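Lactaldehyde dehydrogenase (Escherichia coli, PDB 2IMP) catalyses the irreversible, NAD-dependent oxidation of L-lactaldehyde to L-lactate, and also oxidises glycolaldehyde, in the degradation of L-fucose and L-rhamnose. Local coordinates at residues 5-10 and 181-186; 41-46 and 213-218; 47-52 and 201-206. All coordinates share one frame; numbering follows the deposited sequence.

Contact 1: 5-10 and 181-186; sequences VQHPMY and TPNNAI
His7 meets Asn183 and Ile186 where the break in the N-terminal strand 5-11 lies against the start of helix 183-195 in the aldehyde dehydrogenase fold, a helix that follows strand 172-176 in the alternating strand-helix order of the coenzyme-binding region. The polar part is slight. Ring nitrogen NE2 of His7 donates a weak, bent hydrogen bond (angle 120°) to OD1 of Asn183, which lies near the ring plane at 3.0 Å; ring and amide planes stand 57° apart. That oxygen is shared, since Ser36 of strand 34-39 also bonds to it, and the backbone N atoms of Asn183 and Asn184 are held by Glu93.

The apolar part is a CH-pi contact. With CG of His7 anti to its carbonyl carbon (chi1 -66°), this rotation lays one ring face against Ile186, whose CG1 sits 3.9 Å from the ring centroid. Methyl CG2 of Ile186 lies alongside, 3.6 Å from ND1 of His7. A leucine in place of His7 would probably leave OD1 of Asn183 without its ring donor and lose the flat surface on which Ile186 rests. Beyond CG1 the same isoleucine branch runs on past the ring, and CD1 of Ile186 comes to 3.4 Å from the carbonyl O of Pro8.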
loop_
_atom_site.group_PDB
_atom_site.type_symbol
_atom_site.label_atom_id
_atom_site.label_comp_id
_atom_site.label_asym_id
_atom_site.label_seq_id
_atom_site.Cartn_x
_atom_site.Cartn_y
_atom_site.Cartn_z
ATOM N N VAL A 5 -7.209 47.945 13.610
ATOM C CA VAL A 5 -5.947 47.717 12.932
ATOM C C VAL A 5 -6.091 47.467 11.421
ATOM O O VAL A 5 -7.043 46.832 10.970
ATOM C CB VAL A 5 -5.190 46.524 13.574
ATOM C CG1 VAL A 5 -6.035 45.263 13.483
ATOM C CG2 VAL A 5 -3.849 46.314 12.887
ATOM N N GLN A 6 -5.152 48.007 10.655
ATOM C CA GLN A 6 -5.138 47.820 9.212
ATOM C C GLN A 6 -4.049 46.793 8.842
ATOM O O GLN A 6 -2.856 47.079 8.922
ATOM C CB GLN A 6 -4.895 49.163 8.510
ATOM C CG GLN A 6 -5.863 50.243 9.016
ATOM C CD GLN A 6 -6.154 51.315 7.974
ATOM O OE1 GLN A 6 -7.284 51.826 7.912
ATOM N NE2 GLN A 6 -5.162 51.690 7.184
ATOM N N HIS A 7 -4.486 45.597 8.465
ATOM C CA HIS A 7 -3.574 44.504 8.157
ATOM C C HIS A 7 -2.822 44.550 6.818
ATOM O O HIS A 7 -3.349 44.999 5.798
ATOM C CB HIS A 7 -4.326 43.170 8.246
ATOM C CG HIS A 7 -4.788 42.824 9.628
ATOM N ND1 HIS A 7 -3.918 42.668 10.685
ATOM C CD2 HIS A 7 -6.025 42.593 10.125
ATOM C CE1 HIS A 7 -4.599 42.354 11.773
ATOM N NE2 HIS A 7 -5.882 42.302 11.460
ATOM N N PRO A 8 -1.556 44.101 6.833
ATOM C CA PRO A 8 -0.708 44.053 5.644
ATOM C C PRO A 8 -0.744 42.593 5.141
ATOM O O PRO A 8 -1.149 41.687 5.879
ATOM C CB PRO A 8 0.666 44.395 6.192
ATOM C CG PRO A 8 0.648 43.681 7.513
ATOM C CD PRO A 8 -0.733 43.998 8.056
ATOM N N MET A 9 -0.338 42.379 3.897
ATOM C CA MET A 9 -0.280 41.030 3.373
ATOM C C MET A 9 1.087 40.401 3.696
ATOM O O MET A 9 2.003 41.098 4.140
ATOM C CB MET A 9 -0.496 41.030 1.852
ATOM C CG MET A 9 -1.908 41.423 1.416
ATOM S SD MET A 9 -2.169 41.340 -0.385
ATOM C CE MET A 9 -3.160 42.829 -0.651
ATOM N N TYR A 10 1.210 39.096 3.516
ATOM C CA TYR A 10 2.488 38.452 3.754
ATOM C C TYR A 10 3.011 37.840 2.455
ATOM O O TYR A 10 2.551 36.782 2.027
ATOM C CB TYR A 10 2.373 37.376 4.833
ATOM C CG TYR A 10 3.715 36.912 5.337
ATOM C CD1 TYR A 10 4.502 37.741 6.143
ATOM C CD2 TYR A 10 4.218 35.656 4.991
ATOM C CE1 TYR A 10 5.758 37.322 6.600
ATOM C CE2 TYR A 10 5.470 35.229 5.440
ATOM C CZ TYR A 10 6.235 36.066 6.237
ATOM O OH TYR A 10 7.469 35.652 6.666
ATOM N N THR A 181 -13.223 36.549 7.864
ATOM C CA THR A 181 -12.407 36.010 8.950
ATOM C C THR A 181 -10.884 35.952 8.636
ATOM O O THR A 181 -10.268 34.886 8.681
ATOM C CB THR A 181 -12.891 34.584 9.332
ATOM O OG1 THR A 181 -12.795 33.718 8.192
ATOM C CG2 THR A 181 -14.343 34.613 9.797
ATOM N N PRO A 182 -10.274 37.106 8.337
ATOM C CA PRO A 182 -8.848 37.162 8.017
ATOM C C PRO A 182 -7.890 37.310 9.222
ATOM O O PRO A 182 -6.707 36.975 9.125
ATOM C CB PRO A 182 -8.767 38.369 7.100
ATOM C CG PRO A 182 -9.730 39.312 7.774
ATOM C CD PRO A 182 -10.916 38.412 8.090
ATOM N N ASN A 183 -8.406 37.815 10.337
ATOM C CA ASN A 183 -7.577 38.044 11.513
ATOM C C ASN A 183 -6.786 36.840 12.024
ATOM O O ASN A 183 -5.587 36.955 12.294
ATOM C CB ASN A 183 -8.417 38.646 12.632
ATOM C CG ASN A 183 -8.998 39.981 12.239
ATOM O OD1 ASN A 183 -8.427 40.679 11.403
ATOM N ND2 ASN A 183 -10.125 40.348 12.836
ATOM N N ASN A 184 -7.461 35.705 12.157
ATOM C CA ASN A 184 -6.792 34.495 12.596
ATOM C C ASN A 184 -5.667 34.108 11.614
ATOM O O ASN A 184 -4.639 33.564 12.014
ATOM C CB ASN A 184 -7.802 33.351 12.707
ATOM C CG ASN A 184 -8.405 32.979 11.371
ATOM O OD1 ASN A 184 -7.796 32.222 10.594
ATOM N ND2 ASN A 184 -9.577 33.497 11.077
ATOM N N ALA A 185 -5.881 34.419 10.336
ATOM C CA ALA A 185 -4.896 34.130 9.302
ATOM C C ALA A 185 -3.658 35.043 9.403
ATOM O O ALA A 185 -2.537 34.626 9.110
ATOM C CB ALA A 185 -5.525 34.260 7.932
ATOM N N ILE A 186 -3.885 36.296 9.796
ATOM C CA ILE A 186 -2.780 37.218 9.989
ATOM C C ILE A 186 -1.904 36.724 11.149
ATOM O O ILE A 186 -0.683 36.772 11.088
ATOM C CB ILE A 186 -3.282 38.658 10.308
ATOM C CG1 ILE A 186 -3.781 39.330 9.029
ATOM C CG2 ILE A 186 -2.152 39.490 10.941
ATOM C CD1 ILE A 186 -2.695 39.561 8.002
#

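Contact 2: 41-46 and 213-218; sequences GQAEDA and GQELAG. With NAI (1,4-dihydronicotinamide adenine dinucleotide), chain D.
Ala43 and Glu215 mark the closest backbone approach of the two helices, their CA atoms 5.3 Å apart, with the first turn of helix 43-62 set against the last turns of helix 209-218. The short approach is consistent with the small side chains, Ala43 and Ala46, that helix 43-62 brings to it. Glu215 supplies most of the other surface through its aliphatic portion: CG is anti to the backbone N (chi1 -177°), which carries the methylene across to 3.4 Å from CB of Ala46 and as near to the carbonyl O of Ala43. A bend at chi2 (55°) then turns the carboxylate past Ala43, with OE1 of Glu215 3.7 Å from CB of Ala43. Its other oxygen, OE2, takes a hydrogen bond from Asn219 and a salt bridge from Arg47. Leu216 completes the apolar seam, its CD2 at 3.9 Å from CB of Ala46. The start of helix 43-62 is secured separately, as Asp45 OD2 accepts from the backbone N of the N-cap residue Gln42 at 2.9 Å. Away from this seam, Gln214 gives NE2 to N1A of the bound NADH in a nearly straight bond of 2.8 Å (176°). Helix 209-218 follows strand 202-204 in the Rossmann-like coenzyme-binding region of aldehyde dehydrogenases, and lines the adenine end of the NAD site with Gly213 and Gln214 while Glu215 and Leu216 pack on helix 43-62.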
loop_
_atom_site.group_PDB
_atom_site.type_symbol
_atom_site.label_atom_id
_atom_site.label_comp_id
_atom_site.label_asym_id
_atom_site.label_seq_id
_atom_site.Cartn_x
_atom_site.Cartn_y
_atom_site.Cartn_z
ATOM N N GLY A 41 -7.418 43.692 -1.844
ATOM C CA GLY A 41 -6.468 43.095 -2.761
ATOM C C GLY A 41 -6.930 42.893 -4.182
ATOM O O GLY A 41 -8.119 42.761 -4.462
ATOM N N GLN A 42 -5.964 42.875 -5.086
ATOM C CA GLN A 42 -6.237 42.681 -6.498
ATOM C C GLN A 42 -5.342 41.589 -7.103
ATOM O O GLN A 42 -4.385 41.146 -6.465
ATOM C CB GLN A 42 -6.025 44.003 -7.252
ATOM C CG GLN A 42 -6.899 45.160 -6.753
ATOM C CD GLN A 42 -8.375 44.952 -7.048
ATOM O OE1 GLN A 42 -8.755 44.703 -8.189
ATOM N NE2 GLN A 42 -9.214 45.063 -6.020
ATOM N N ALA A 43 -5.653 41.172 -8.323
ATOM C CA ALA A 43 -4.867 40.144 -8.991
ATOM C C ALA A 43 -3.333 40.350 -8.887
ATOM O O ALA A 43 -2.595 39.421 -8.554
ATOM C CB ALA A 43 -5.286 40.048 -10.457
ATOM N N GLU A 44 -2.870 41.566 -9.160
ATOM C CA GLU A 44 -1.442 41.853 -9.083
ATOM C C GLU A 44 -0.802 41.438 -7.737
ATOM O O GLU A 44 0.324 40.950 -7.710
ATOM C CB GLU A 44 -1.187 43.337 -9.359
ATOM C CG GLU A 44 -2.004 44.281 -8.490
ATOM C CD GLU A 44 -2.157 45.659 -9.109
ATOM O OE1 GLU A 44 -1.125 46.293 -9.420
ATOM O OE2 GLU A 44 -3.314 46.107 -9.284
ATOM N N ASP A 45 -1.527 41.636 -6.639
ATOM C CA ASP A 45 -1.018 41.236 -5.331
ATOM C C ASP A 45 -0.863 39.707 -5.250
ATOM O O ASP A 45 0.116 39.190 -4.705
ATOM C CB ASP A 45 -1.960 41.717 -4.226
ATOM C CG ASP A 45 -2.148 43.219 -4.248
ATOM O OD1 ASP A 45 -1.140 43.938 -4.101
ATOM O OD2 ASP A 45 -3.298 43.674 -4.418
ATOM N N ALA A 46 -1.846 39.005 -5.806
ATOM C CA ALA A 46 -1.792 37.554 -5.852
ATOM C C ALA A 46 -0.598 37.091 -6.709
ATOM O O ALA A 46 0.123 36.162 -6.342
ATOM C CB ALA A 46 -3.103 36.994 -6.425
ATOM N N GLY A 213 -9.194 35.850 -5.162
ATOM C CA GLY A 213 -9.507 34.435 -5.271
ATOM C C GLY A 213 -9.403 33.932 -6.698
ATOM O O GLY A 213 -8.820 32.876 -6.956
ATOM N N GLN A 214 -9.976 34.683 -7.633
ATOM C CA GLN A 214 -9.926 34.298 -9.035
ATOM C C GLN A 214 -8.496 34.225 -9.596
ATOM O O GLN A 214 -8.190 33.353 -10.414
ATOM C CB GLN A 214 -10.778 35.248 -9.874
ATOM C CG GLN A 214 -12.259 34.891 -9.863
ATOM C CD GLN A 214 -12.554 33.598 -10.612
ATOM O OE1 GLN A 214 -12.351 33.515 -11.820
ATOM N NE2 GLN A 214 -13.032 32.582 -9.894
ATOM N N GLU A 215 -7.631 35.133 -9.154
ATOM C CA GLU A 215 -6.243 35.105 -9.613
ATOM C C GLU A 215 -5.501 33.849 -9.068
ATOM O O GLU A 215 -4.648 33.267 -9.740
ATOM C CB GLU A 215 -5.524 36.393 -9.186
ATOM C CG GLU A 215 -4.077 36.539 -9.656
ATOM C CD GLU A 215 -3.894 36.402 -11.168
ATOM O OE1 GLU A 215 -4.822 36.735 -11.930
ATOM O OE2 GLU A 215 -2.801 35.977 -11.596
ATOM N N LEU A 216 -5.860 33.433 -7.857
ATOM C CA LEU A 216 -5.254 32.245 -7.275
ATOM C C LEU A 216 -5.712 30.956 -8.000
ATOM O O LEU A 216 -5.049 29.918 -7.943
ATOM C CB LEU A 216 -5.580 32.158 -5.779
ATOM C CG LEU A 216 -5.013 33.286 -4.902
ATOM C CD1 LEU A 216 -5.425 33.071 -3.454
ATOM C CD2 LEU A 216 -3.494 33.337 -5.017
ATOM N N ALA A 217 -6.848 31.054 -8.682
ATOM C CA ALA A 217 -7.382 29.932 -9.437
ATOM C C ALA A 217 -6.982 29.950 -10.932
ATOM O O ALA A 217 -6.769 28.896 -11.542
ATOM C CB ALA A 217 -8.910 29.898 -9.315
ATOM N N GLY A 218 -6.857 31.154 -11.488
ATOM C CA GLY A 218 -6.529 31.297 -12.895
ATOM C C GLY A 218 -5.093 31.547 -13.306
ATOM O O GLY A 218 -4.783 31.512 -14.495
HETATM P PA NAI D . -17.756 31.160 -0.081
HETATM O O1A NAI D . -17.570 30.304 -1.264
HETATM O O2A NAI D . -18.742 32.308 -0.322
HETATM O O5B NAI D . -16.338 31.738 0.373
HETATM C C5B NAI D . -15.210 30.925 0.660
HETATM C C4B NAI D . -13.930 31.471 0.007
HETATM O O4B NAI D . -14.035 31.484 -1.418
HETATM C C3B NAI D . -13.582 32.915 0.403
HETATM O O3B NAI D . -12.185 33.027 0.662
HETATM C C2B NAI D . -14.067 33.718 -0.788
HETATM O O2B NAI D . -13.493 34.990 -0.941
HETATM C C1B NAI D . -13.778 32.787 -1.937
HETATM N N9A NAI D . -14.612 33.044 -3.148
HETATM C C8A NAI D . -15.955 33.399 -3.268
HETATM N N7A NAI D . -16.257 33.527 -4.596
HETATM C C5A NAI D . -15.145 33.266 -5.318
HETATM C C6A NAI D . -14.879 33.247 -6.703
HETATM N N6A NAI D . -15.833 33.536 -7.586
HETATM N N1A NAI D . -13.589 32.926 -7.151
HETATM C C2A NAI D . -12.573 32.622 -6.233
HETATM N N3A NAI D . -12.845 32.642 -4.856
HETATM C C4A NAI D . -14.109 32.954 -4.413
HETATM O O3 NAI D . -18.258 30.172 1.079
HETATM P PN NAI D . -18.408 30.497 2.652
HETATM O O1N NAI D . -17.168 31.085 3.190
HETATM O O2N NAI D . -18.911 29.241 3.304
HETATM O O5D NAI D . -19.625 31.565 2.617
HETATM C C5D NAI D . -19.498 32.954 2.787
HETATM C C4D NAI D . -20.879 33.546 2.620
HETATM O O4D NAI D . -20.769 34.963 2.522
HETATM C C3D NAI D . -21.866 33.172 1.491
HETATM O O3D NAI D . -22.908 32.362 2.002
HETATM C C2D NAI D . -22.371 34.477 0.934
HETATM O O2D NAI D . -23.751 34.458 0.647
HETATM C C1D NAI D . -21.981 35.466 2.005
HETATM N N1N NAI D . -21.861 36.848 1.439
HETATM C C2N NAI D . -20.635 37.208 0.869
HETATM C C3N NAI D . -20.470 38.510 0.323
HETATM C C7N NAI D . -19.152 38.921 -0.294
HETATM O O7N NAI D . -19.029 40.203 -0.815
HETATM N N7N NAI D . -18.092 38.115 -0.367
HETATM C C4N NAI D . -21.575 39.424 0.373
HETATM C C5N NAI D . -22.816 39.037 0.957
HETATM C C6N NAI D . -22.942 37.734 1.491
#

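Contact 3: 47-52 and 201-206; sequences RKAIDA and VFNLVL
Ala49 and Ala52, one turn apart on helix 43-62, are the residues that meet segment 201-206, packing at Asn203 of strand 202-204 and at Val205 just beyond its end. At the start of the helical segment, the exposed Arg47 points away from the strand. Ala49 follows at the point of closest backbone approach, 6.0 Å from Asn203 between CA atoms. Its methyl rests against two side chains of segment 201-206: CB of Ala49 lies 3.5 Å from CG1 of Val205 and 4.0 Å from CB of Asn203. CG1 of Val205, anti to the carbonyl carbon (chi1 -67°), is the branch that meets the helix. Ile50 points away and packs on Leu216 and Asn219, while Asp51 forms a salt bridge with Lys221. Ala52 closes the contact, where CB of Ala52 is 4.1 Å from OD1 of Asn203.

The amide of Asn203 is buried beneath the helix, yet its polar needs are met by the surrounding backbone. ND2 donates to the carbonyl oxygens of Gly200 and Ile173, and OD1 accepts from N of Asp12. These bonds probably fix the amide's rotation, and across the contact it offers the helix only packing.

Strand 202-204 belongs to the Rossmann-like NAD-binding sheet; it runs parallel to strand 172-176, hydrogen-bonded to it through Ile173 and Ile175, and is also bonded to Tyr10 through Leu204. Helix 43-62 lies on one face of this strand, beside helix 209-218, whose Val212 and Leu216 also touch Val205. Phe202 and Leu204 point to the opposite face, where helix 183-195 receives them on Val192, Ala185 and Ile186.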
loop_
_atom_site.group_PDB
_atom_site.type_symbol
_atom_site.label_atom_id
_atom_site.label_comp_id
_atom_site.label_asym_id
_atom_site.label_seq_id
_atom_site.Cartn_x
_atom_site.Cartn_y
_atom_site.Cartn_z
ATOM N N ARG A 47 -0.402 37.769 -7.843
ATOM C CA ARG A 47 0.705 37.443 -8.731
ATOM C C ARG A 47 2.070 37.595 -8.052
ATOM O O ARG A 47 2.958 36.765 -8.242
ATOM C CB ARG A 47 0.670 38.309 -9.993
ATOM C CG ARG A 47 -0.580 38.142 -10.819
ATOM C CD ARG A 47 -0.377 38.626 -12.249
ATOM N NE ARG A 47 -1.599 38.465 -13.031
ATOM C CZ ARG A 47 -2.527 39.406 -13.174
ATOM N NH1 ARG A 47 -2.367 40.590 -12.595
ATOM N NH2 ARG A 47 -3.623 39.158 -13.880
ATOM N N LYS A 48 2.229 38.660 -7.268
ATOM C CA LYS A 48 3.479 38.863 -6.546
ATOM C C LYS A 48 3.754 37.694 -5.583
ATOM O O LYS A 48 4.881 37.202 -5.480
ATOM C CB LYS A 48 3.437 40.173 -5.752
ATOM C CG LYS A 48 3.421 41.425 -6.612
ATOM C CD LYS A 48 3.249 42.683 -5.763
ATOM C CE LYS A 48 3.053 43.912 -6.645
ATOM N NZ LYS A 48 2.710 45.134 -5.860
ATOM N N ALA A 49 2.700 37.261 -4.896
ATOM C CA ALA A 49 2.806 36.140 -3.972
ATOM C C ALA A 49 3.117 34.834 -4.721
ATOM O O ALA A 49 3.980 34.055 -4.317
ATOM C CB ALA A 49 1.509 35.992 -3.171
ATOM N N ILE A 50 2.400 34.619 -5.819
ATOM C CA ILE A 50 2.616 33.437 -6.635
ATOM C C ILE A 50 4.036 33.404 -7.230
ATOM O O ILE A 50 4.694 32.360 -7.226
ATOM C CB ILE A 50 1.566 33.349 -7.766
ATOM C CG1 ILE A 50 0.194 33.048 -7.153
ATOM C CG2 ILE A 50 1.954 32.265 -8.768
ATOM C CD1 ILE A 50 -0.946 33.042 -8.147
ATOM N N ASP A 51 4.503 34.552 -7.721
ATOM C CA ASP A 51 5.854 34.617 -8.264
ATOM C C ASP A 51 6.909 34.321 -7.190
ATOM O O ASP A 51 7.930 33.683 -7.459
ATOM C CB ASP A 51 6.137 35.991 -8.892
ATOM C CG ASP A 51 5.348 36.222 -10.169
ATOM O OD1 ASP A 51 5.055 35.234 -10.875
ATOM O OD2 ASP A 51 5.036 37.391 -10.478
ATOM N N ALA A 52 6.653 34.806 -5.980
ATOM C CA ALA A 52 7.556 34.552 -4.869
ATOM C C ALA A 52 7.563 33.047 -4.507
ATOM O O ALA A 52 8.609 32.450 -4.258
ATOM C CB ALA A 52 7.136 35.385 -3.653
ATOM N N VAL A 201 7.803 30.323 0.726
ATOM C CA VAL A 201 7.133 29.043 0.953
ATOM C C VAL A 201 5.667 29.198 1.408
ATOM O O VAL A 201 4.783 28.467 0.951
ATOM C CB VAL A 201 7.918 28.179 1.967
ATOM C CG1 VAL A 201 7.161 26.881 2.261
ATOM C CG2 VAL A 201 9.295 27.865 1.398
ATOM N N PHE A 202 5.435 30.147 2.314
ATOM C CA PHE A 202 4.092 30.459 2.791
ATOM C C PHE A 202 3.765 31.942 2.565
ATOM O O PHE A 202 4.450 32.822 3.084
ATOM C CB PHE A 202 3.917 30.152 4.284
ATOM C CG PHE A 202 2.524 30.463 4.806
ATOM C CD1 PHE A 202 1.511 29.509 4.746
ATOM C CD2 PHE A 202 2.227 31.714 5.348
ATOM C CE1 PHE A 202 0.214 29.799 5.203
ATOM C CE2 PHE A 202 0.934 32.019 5.809
ATOM C CZ PHE A 202 -0.072 31.057 5.743
ATOM N N ASN A 203 2.729 32.195 1.778
ATOM C CA ASN A 203 2.311 33.552 1.472
ATOM C C ASN A 203 0.830 33.802 1.811
ATOM O O ASN A 203 -0.017 32.925 1.614
ATOM C CB ASN A 203 2.536 33.835 -0.019
ATOM C CG ASN A 203 3.947 33.524 -0.471
ATOM O OD1 ASN A 203 4.832 34.384 -0.430
ATOM N ND2 ASN A 203 4.171 32.285 -0.902
ATOM N N LEU A 204 0.529 34.985 2.327
ATOM C CA LEU A 204 -0.847 35.311 2.653
ATOM C C LEU A 204 -1.351 36.550 1.910
ATOM O O LEU A 204 -0.821 37.648 2.095
ATOM C CB LEU A 204 -1.009 35.541 4.163
ATOM C CG LEU A 204 -2.454 35.767 4.647
ATOM C CD1 LEU A 204 -3.160 34.430 4.784
ATOM C CD2 LEU A 204 -2.461 36.476 5.994
ATOM N N VAL A 205 -2.339 36.370 1.042
ATOM C CA VAL A 205 -2.903 37.514 0.337
ATOM C C VAL A 205 -4.330 37.816 0.823
ATOM O O VAL A 205 -5.064 36.902 1.192
ATOM C CB VAL A 205 -2.870 37.317 -1.199
ATOM C CG1 VAL A 205 -1.420 37.302 -1.674
ATOM C CG2 VAL A 205 -3.577 36.028 -1.587
ATOM N N LEU A 206 -4.701 39.091 0.842
ATOM C CA LEU A 206 -6.010 39.480 1.351
ATOM C C LEU A 206 -6.941 40.175 0.349
ATOM O O LEU A 206 -6.509 41.041 -0.414
ATOM C CB LEU A 206 -5.812 40.381 2.572
ATOM C CG LEU A 206 -4.920 39.783 3.667
ATOM C CD1 LEU A 206 -4.485 40.866 4.637
ATOM C CD2 LEU A 206 -5.670 38.670 4.388
#

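Overall arrangement
Contacts 2 and 3 use successive parts of one helix, 43-62, and their centres lie about 10 Å apart; the salt bridge from Arg47 NE to Glu215 OE2 (3.1 Å) ties them together. Contact 1 joins contact 3 where Tyr10 O and Leu204 N are 2.7 Å apart, a probable hydrogen bond that links the N-terminal strand to the NAD-binding sheet. It reaches contact 2 only by packing, through Met9 CE. The coenzyme is bound at contact 2 by Gln214; the side chain of Val205 lies about 9 Å from the bound NADH, that of Ile186 about 13 Å. The example illustrates a general principle: segments distant in sequence pack behind the elements that carry the coenzyme contacts.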